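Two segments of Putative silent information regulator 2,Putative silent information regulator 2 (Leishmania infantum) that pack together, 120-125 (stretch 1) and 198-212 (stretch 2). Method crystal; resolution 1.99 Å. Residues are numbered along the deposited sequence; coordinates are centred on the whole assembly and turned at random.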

ATOM      1  N   LEU A 120      13.723  -7.105   6.597  1.00 27.11           N
ATOM      2  CA  LEU A 120      12.942  -6.455   5.566  1.00 27.07           C
ATOM      3  C   LEU A 120      13.792  -6.184   4.412  1.00 29.27           C
ATOM      4  O   LEU A 120      14.681  -5.398   4.518  1.00 32.71           O
ATOM      5  CB  LEU A 120      12.331  -5.180   6.085  1.00 29.60           C
ATOM      6  CG  LEU A 120      11.344  -4.425   5.177  1.00 31.54           C
ATOM      7  CD1 LEU A 120      10.041  -5.206   5.004  1.00 29.79           C
ATOM      8  CD2 LEU A 120      11.047  -3.111   5.833  1.00 31.33           C
ATOM      9  N   LEU A 121      13.515  -6.808   3.266  1.00 32.36           N
ATOM     10  CA  LEU A 121      14.160  -6.433   2.017  1.00 28.40           C
ATOM     11  C   LEU A 121      13.580  -5.100   1.480  1.00 33.40           C
ATOM     12  O   LEU A 121      14.296  -4.196   1.048  1.00 26.39           O
ATOM     13  CB  LEU A 121      13.955  -7.533   1.036  1.00 29.99           C
ATOM     14  CG  LEU A 121      14.467  -7.368  -0.390  1.00 33.42           C
ATOM     15  CD1 LEU A 121      15.999  -7.262  -0.473  1.00 34.80           C
ATOM     16  CD2 LEU A 121      13.897  -8.565  -1.153  1.00 36.60           C
ATOM     17  N   ARG A 122      12.260  -4.984   1.461  1.00 28.40           N
ATOM     18  CA  ARG A 122      11.646  -3.748   0.969  1.00 28.94           C
ATOM     19  C   ARG A 122      10.206  -3.797   1.366  1.00 27.95           C
ATOM     20  O   ARG A 122       9.612  -4.876   1.431  1.00 26.36           O
ATOM     21  CB  ARG A 122      11.758  -3.657  -0.561  1.00 30.25           C
ATOM     22  CG  ARG A 122      11.812  -2.226  -1.114  1.00 31.25           C
ATOM     23  CD  ARG A 122      13.229  -1.676  -0.897  1.00 36.44           C
ATOM     24  NE  ARG A 122      13.357  -0.270  -1.323  1.00 40.23           N
ATOM     25  CZ  ARG A 122      13.690   0.116  -2.576  1.00 43.93           C
ATOM     26  NH1 ARG A 122      13.890  -0.760  -3.551  1.00 37.97           N
ATOM     27  NH2 ARG A 122      13.788   1.400  -2.871  1.00 43.39           N
ATOM     28  N   CYS A 123       9.659  -2.637   1.652  1.00 26.02           N
ATOM     29  CA  CYS A 123       8.234  -2.502   1.837  1.00 30.36           C
ATOM     30  C   CYS A 123       7.716  -1.674   0.665  1.00 32.01           C
ATOM     31  O   CYS A 123       8.185  -0.545   0.445  1.00 32.99           O
ATOM     32  CB  CYS A 123       7.910  -1.766   3.150  1.00 28.34           C
ATOM     33  SG  CYS A 123       6.116  -1.498   3.331  1.00 31.01           S
ATOM     34  N   CYS A 124       6.757  -2.217  -0.074  1.00 32.00           N
ATOM     35  CA  CYS A 124       6.190  -1.516  -1.238  1.00 28.15           C
ATOM     36  C   CYS A 124       4.715  -1.368  -0.962  1.00 27.91           C
ATOM     37  O   CYS A 124       4.024  -2.377  -0.799  1.00 27.83           O
ATOM     38  CB  CYS A 124       6.381  -2.360  -2.476  1.00 31.27           C
ATOM     39  SG  CYS A 124       8.127  -2.573  -3.039  1.00 31.55           S
ATOM     40  N   THR A 125       4.226  -0.140  -0.947  1.00 25.75           N
ATOM     41  CA  THR A 125       2.825   0.141  -0.603  1.00 27.49           C
ATOM     42  C   THR A 125       2.129   0.809  -1.778  1.00 25.18           C
ATOM     43  O   THR A 125       2.686   1.628  -2.461  1.00 28.56           O
ATOM     44  CB  THR A 125       2.737   1.032   0.645  1.00 28.75           C
ATOM     45  OG1 THR A 125       1.377   1.282   0.986  1.00 28.39           O
ATOM     46  CG2 THR A 125       3.477   2.400   0.489  1.00 30.22           C
ATOM     47  N   ASP A 198      10.718   5.904  -9.827  1.00 34.28           N
ATOM     48  CA  ASP A 198      11.859   5.042 -10.108  1.00 38.14           C
ATOM     49  C   ASP A 198      12.071   3.952  -9.093  1.00 34.03           C
ATOM     50  O   ASP A 198      12.472   2.855  -9.422  1.00 34.89           O
ATOM     51  CB  ASP A 198      13.156   5.883 -10.043  1.00 40.53           C
ATOM     52  CG  ASP A 198      13.395   6.722 -11.280  1.00 51.18           C
ATOM     53  OD1 ASP A 198      13.015   6.309 -12.388  1.00 53.38           O
ATOM     54  OD2 ASP A 198      14.062   7.776 -11.142  1.00 57.10           O
ATOM     55  N   ALA A 199      11.894   4.315  -7.829  1.00 34.63           N
ATOM     56  CA  ALA A 199      12.088   3.400  -6.770  1.00 36.28           C
ATOM     57  C   ALA A 199      11.134   2.193  -6.860  1.00 33.68           C
ATOM     58  O   ALA A 199      11.467   1.103  -6.356  1.00 32.02           O
ATOM     59  CB  ALA A 199      11.914   4.113  -5.450  1.00 37.56           C
ATOM     60  N   PHE A 200       9.956   2.361  -7.456  1.00 36.01           N
ATOM     61  CA  PHE A 200       9.090   1.190  -7.732  1.00 31.44           C
ATOM     62  C   PHE A 200       9.765   0.224  -8.673  1.00 29.34           C
ATOM     63  O   PHE A 200       9.819  -0.984  -8.428  1.00 30.82           O
ATOM     64  CB  PHE A 200       7.728   1.587  -8.307  1.00 30.31           C
ATOM     65  CG  PHE A 200       6.992   0.419  -8.809  1.00 26.66           C
ATOM     66  CD1 PHE A 200       6.348  -0.422  -7.933  1.00 28.14           C
ATOM     67  CD2 PHE A 200       7.085   0.055 -10.148  1.00 28.29           C
ATOM     68  CE1 PHE A 200       5.719  -1.551  -8.379  1.00 27.88           C
ATOM     69  CE2 PHE A 200       6.442  -1.065 -10.602  1.00 29.17           C
ATOM     70  CZ  PHE A 200       5.751  -1.871  -9.725  1.00 30.20           C
ATOM     71  N   PHE A 201      10.339   0.746  -9.753  1.00 31.02           N
ATOM     72  CA  PHE A 201      11.013  -0.131 -10.740  1.00 32.73           C
ATOM     73  C   PHE A 201      12.293  -0.804 -10.212  1.00 30.41           C
ATOM     74  O   PHE A 201      12.591  -1.949 -10.570  1.00 30.66           O
ATOM     75  CB  PHE A 201      11.228   0.639 -12.058  1.00 35.41           C
ATOM     76  CG  PHE A 201       9.922   1.007 -12.697  1.00 35.15           C
ATOM     77  CD1 PHE A 201       9.174   0.017 -13.323  1.00 34.63           C
ATOM     78  CD2 PHE A 201       9.397   2.293 -12.574  1.00 33.47           C
ATOM     79  CE1 PHE A 201       7.917   0.303 -13.833  1.00 38.49           C
ATOM     80  CE2 PHE A 201       8.144   2.594 -13.092  1.00 39.26           C
ATOM     81  CZ  PHE A 201       7.400   1.583 -13.730  1.00 37.28           C
ATOM     82  N   ASP A 202      12.972  -0.101  -9.322  1.00 33.71           N
ATOM     83  CA  ASP A 202      14.127  -0.675  -8.543  1.00 37.17           C
ATOM     84  C   ASP A 202      13.656  -1.900  -7.757  1.00 32.36           C
ATOM     85  O   ASP A 202      14.213  -2.993  -7.848  1.00 33.92           O
ATOM     86  CB  ASP A 202      14.636   0.414  -7.595  1.00 39.93           C
ATOM     87  CG  ASP A 202      15.892   0.017  -6.864  1.00 47.04           C
ATOM     88  OD1 ASP A 202      16.955   0.044  -7.500  1.00 56.48           O
ATOM     89  OD2 ASP A 202      15.818  -0.367  -5.670  1.00 47.98           O
ATOM     90  N   ALA A 203      12.536  -1.724  -7.065  1.00 31.22           N
ATOM     91  CA  ALA A 203      11.977  -2.811  -6.319  1.00 33.24           C
ATOM     92  C   ALA A 203      11.523  -3.971  -7.202  1.00 28.95           C
ATOM     93  O   ALA A 203      11.823  -5.088  -6.917  1.00 27.85           O
ATOM     94  CB  ALA A 203      10.873  -2.311  -5.421  1.00 32.70           C
ATOM     95  N   LEU A 204      10.857  -3.686  -8.306  1.00 31.50           N
ATOM     96  CA  LEU A 204      10.389  -4.755  -9.214  1.00 32.15           C
ATOM     97  C   LEU A 204      11.482  -5.569  -9.906  1.00 33.34           C
ATOM     98  O   LEU A 204      11.363  -6.795 -10.070  1.00 31.91           O
ATOM     99  CB  LEU A 204       9.520  -4.136 -10.317  1.00 31.57           C
ATOM    100  CG  LEU A 204       8.842  -5.104 -11.323  1.00 34.58           C
ATOM    101  CD1 LEU A 204       7.753  -5.876 -10.626  1.00 33.43           C
ATOM    102  CD2 LEU A 204       8.296  -4.344 -12.555  1.00 34.63           C
ATOM    103  N   HIS A 205      12.504  -4.860 -10.375  1.00 34.24           N
ATOM    104  CA  HIS A 205      13.579  -5.472 -11.141  1.00 37.66           C
ATOM    105  C   HIS A 205      14.640  -6.032 -10.236  1.00 36.54           C
ATOM    106  O   HIS A 205      15.236  -7.001 -10.612  1.00 42.55           O
ATOM    107  CB  HIS A 205      14.246  -4.443 -12.097  1.00 41.09           C
ATOM    108  CG  HIS A 205      13.314  -3.901 -13.112  1.00 44.92           C
ATOM    109  ND1 HIS A 205      13.362  -2.593 -13.540  1.00 51.00           N
ATOM    110  CD2 HIS A 205      12.231  -4.458 -13.706  1.00 48.54           C
ATOM    111  CE1 HIS A 205      12.389  -2.390 -14.409  1.00 48.82           C
ATOM    112  NE2 HIS A 205      11.677  -3.496 -14.510  1.00 44.97           N
ATOM    113  N   HIS A 206      14.874  -5.413  -9.071  1.00 40.38           N
ATOM    114  CA  HIS A 206      16.009  -5.777  -8.191  1.00 40.15           C
ATOM    115  C   HIS A 206      15.635  -6.416  -6.907  1.00 38.01           C
ATOM    116  O   HIS A 206      16.350  -7.265  -6.479  1.00 38.52           O
ATOM    117  CB  HIS A 206      16.899  -4.562  -7.878  1.00 36.92           C
ATOM    118  CG  HIS A 206      17.376  -3.864  -9.118  1.00 32.48           C
ATOM    119  ND1 HIS A 206      17.468  -2.492  -9.207  1.00 36.77           N
ATOM    120  CD2 HIS A 206      17.656  -4.338 -10.351  1.00 32.55           C
ATOM    121  CE1 HIS A 206      17.871  -2.156 -10.419  1.00 30.08           C
ATOM    122  NE2 HIS A 206      17.987  -3.248 -11.130  1.00 31.40           N
ATOM    123  N   ASP A 207      14.574  -5.982  -6.231  1.00 36.71           N
ATOM    124  CA  ASP A 207      14.244  -6.637  -4.960  1.00 31.40           C
ATOM    125  C   ASP A 207      13.450  -7.903  -5.190  1.00 30.62           C
ATOM    126  O   ASP A 207      13.754  -8.968  -4.646  1.00 27.07           O
ATOM    127  CB  ASP A 207      13.467  -5.707  -4.059  1.00 34.96           C
ATOM    128  CG  ASP A 207      14.290  -4.570  -3.540  1.00 38.17           C
ATOM    129  OD1 ASP A 207      15.353  -4.850  -2.992  1.00 44.15           O
ATOM    130  OD2 ASP A 207      13.861  -3.399  -3.620  1.00 41.46           O
ATOM    131  N   ALA A 208      12.335  -7.795  -5.914  1.00 32.54           N
ATOM    132  CA  ALA A 208      11.405  -8.975  -5.947  1.00 30.36           C
ATOM    133  C   ALA A 208      12.063 -10.235  -6.485  1.00 32.37           C
ATOM    134  O   ALA A 208      11.803 -11.357  -6.008  1.00 32.53           O
ATOM    135  CB  ALA A 208      10.145  -8.614  -6.743  1.00 33.54           C
ATOM    136  N   PRO A 209      12.990 -10.087  -7.450  1.00 34.28           N
ATOM    137  CA  PRO A 209      13.638 -11.325  -7.906  1.00 37.38           C
ATOM    138  C   PRO A 209      14.514 -12.051  -6.865  1.00 38.18           C
ATOM    139  O   PRO A 209      14.741 -13.244  -7.003  1.00 35.56           O
ATOM    140  CB  PRO A 209      14.436 -10.852  -9.126  1.00 40.62           C
ATOM    141  CG  PRO A 209      13.547  -9.797  -9.700  1.00 42.62           C
ATOM    142  CD  PRO A 209      13.140  -9.019  -8.445  1.00 39.44           C
ATOM    143  N   ILE A 210      14.922 -11.363  -5.804  1.00 35.51           N
ATOM    144  CA  ILE A 210      15.751 -11.960  -4.756  1.00 36.18           C
ATOM    145  C   ILE A 210      15.003 -12.115  -3.451  1.00 34.83           C
ATOM    146  O   ILE A 210      15.624 -12.473  -2.457  1.00 34.92           O
ATOM    147  CB  ILE A 210      17.074 -11.147  -4.507  1.00 39.68           C
ATOM    148  CG1 ILE A 210      16.817  -9.686  -4.096  1.00 38.69           C
ATOM    149  CG2 ILE A 210      17.904 -11.174  -5.780  1.00 42.71           C
ATOM    150  CD1 ILE A 210      17.999  -9.012  -3.430  1.00 39.51           C
ATOM    151  N   ALA A 211      13.672 -11.902  -3.421  1.00 32.68           N
ATOM    152  CA  ALA A 211      12.925 -12.148  -2.166  1.00 28.59           C
ATOM    153  C   ALA A 211      13.017 -13.608  -1.727  1.00 27.00           C
ATOM    154  O   ALA A 211      13.032 -14.506  -2.552  1.00 29.59           O
ATOM    155  CB  ALA A 211      11.464 -11.760  -2.298  1.00 29.08           C
ATOM    156  N   GLU A 212      13.032 -13.826  -0.427  1.00 28.14           N
ATOM    157  CA  GLU A 212      12.938 -15.178   0.185  1.00 28.97           C
ATOM    158  C   GLU A 212      11.517 -15.477   0.684  1.00 27.11           C
ATOM    159  O   GLU A 212      11.215 -16.589   1.059  1.00 26.89           O
ATOM    160  CB  GLU A 212      13.881 -15.266   1.408  1.00 33.15           C
ATOM    161  CG  GLU A 212      15.345 -15.342   1.045  1.00 38.84           C
ATOM    162  CD  GLU A 212      16.350 -15.042   2.198  1.00 43.45           C
ATOM    163  OE1 GLU A 212      16.047 -14.484   3.285  1.00 37.31           O
ATOM    164  OE2 GLU A 212      17.524 -15.357   1.957  1.00 54.93           O
TER

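A short strand packs against a helix and the turn that follows it, joined by one arginine bridging two aspartates and flanked by small apolar contacts. The axes of strand 122-125 and helix 198-207 approach to 10.0 Å, and their N-to-C directions differ by 127°, so the strand runs obliquely against the helix. Alternation along the strand sends the CA-to-CB bonds of R122 and C124 toward the helix, while C123 and T125 remain out of reach. R122 supplies the polar link: its NH1 donates to D207 OD2 at 2.6 Å and to D202 OD2 at 2.9 Å. Both hydrogen bonds belong to salt bridges, and both acceptors lie at the guanidinium edge, near its plane, where the N-H groups point. D202 also accepts through its other oxygen, H206 ND1 to D202 OD1 at 3.1 Å, a bond within the second stretch. Deeper in, C124 SG rests 3.6 Å from A203 CB, an apolar contact between two buried residues. At the corner of the chain, L121 packs on D207, its CD2 3.5 Å from D207 O, and on the residues that follow: its CD1 meets I210 CD1 at 4.0 Å and its CD2 lies 4.2 Å from A211 CB. Along the chain, a wider pi-type turn at 203-207 leads into the 3-10 segment 208-210.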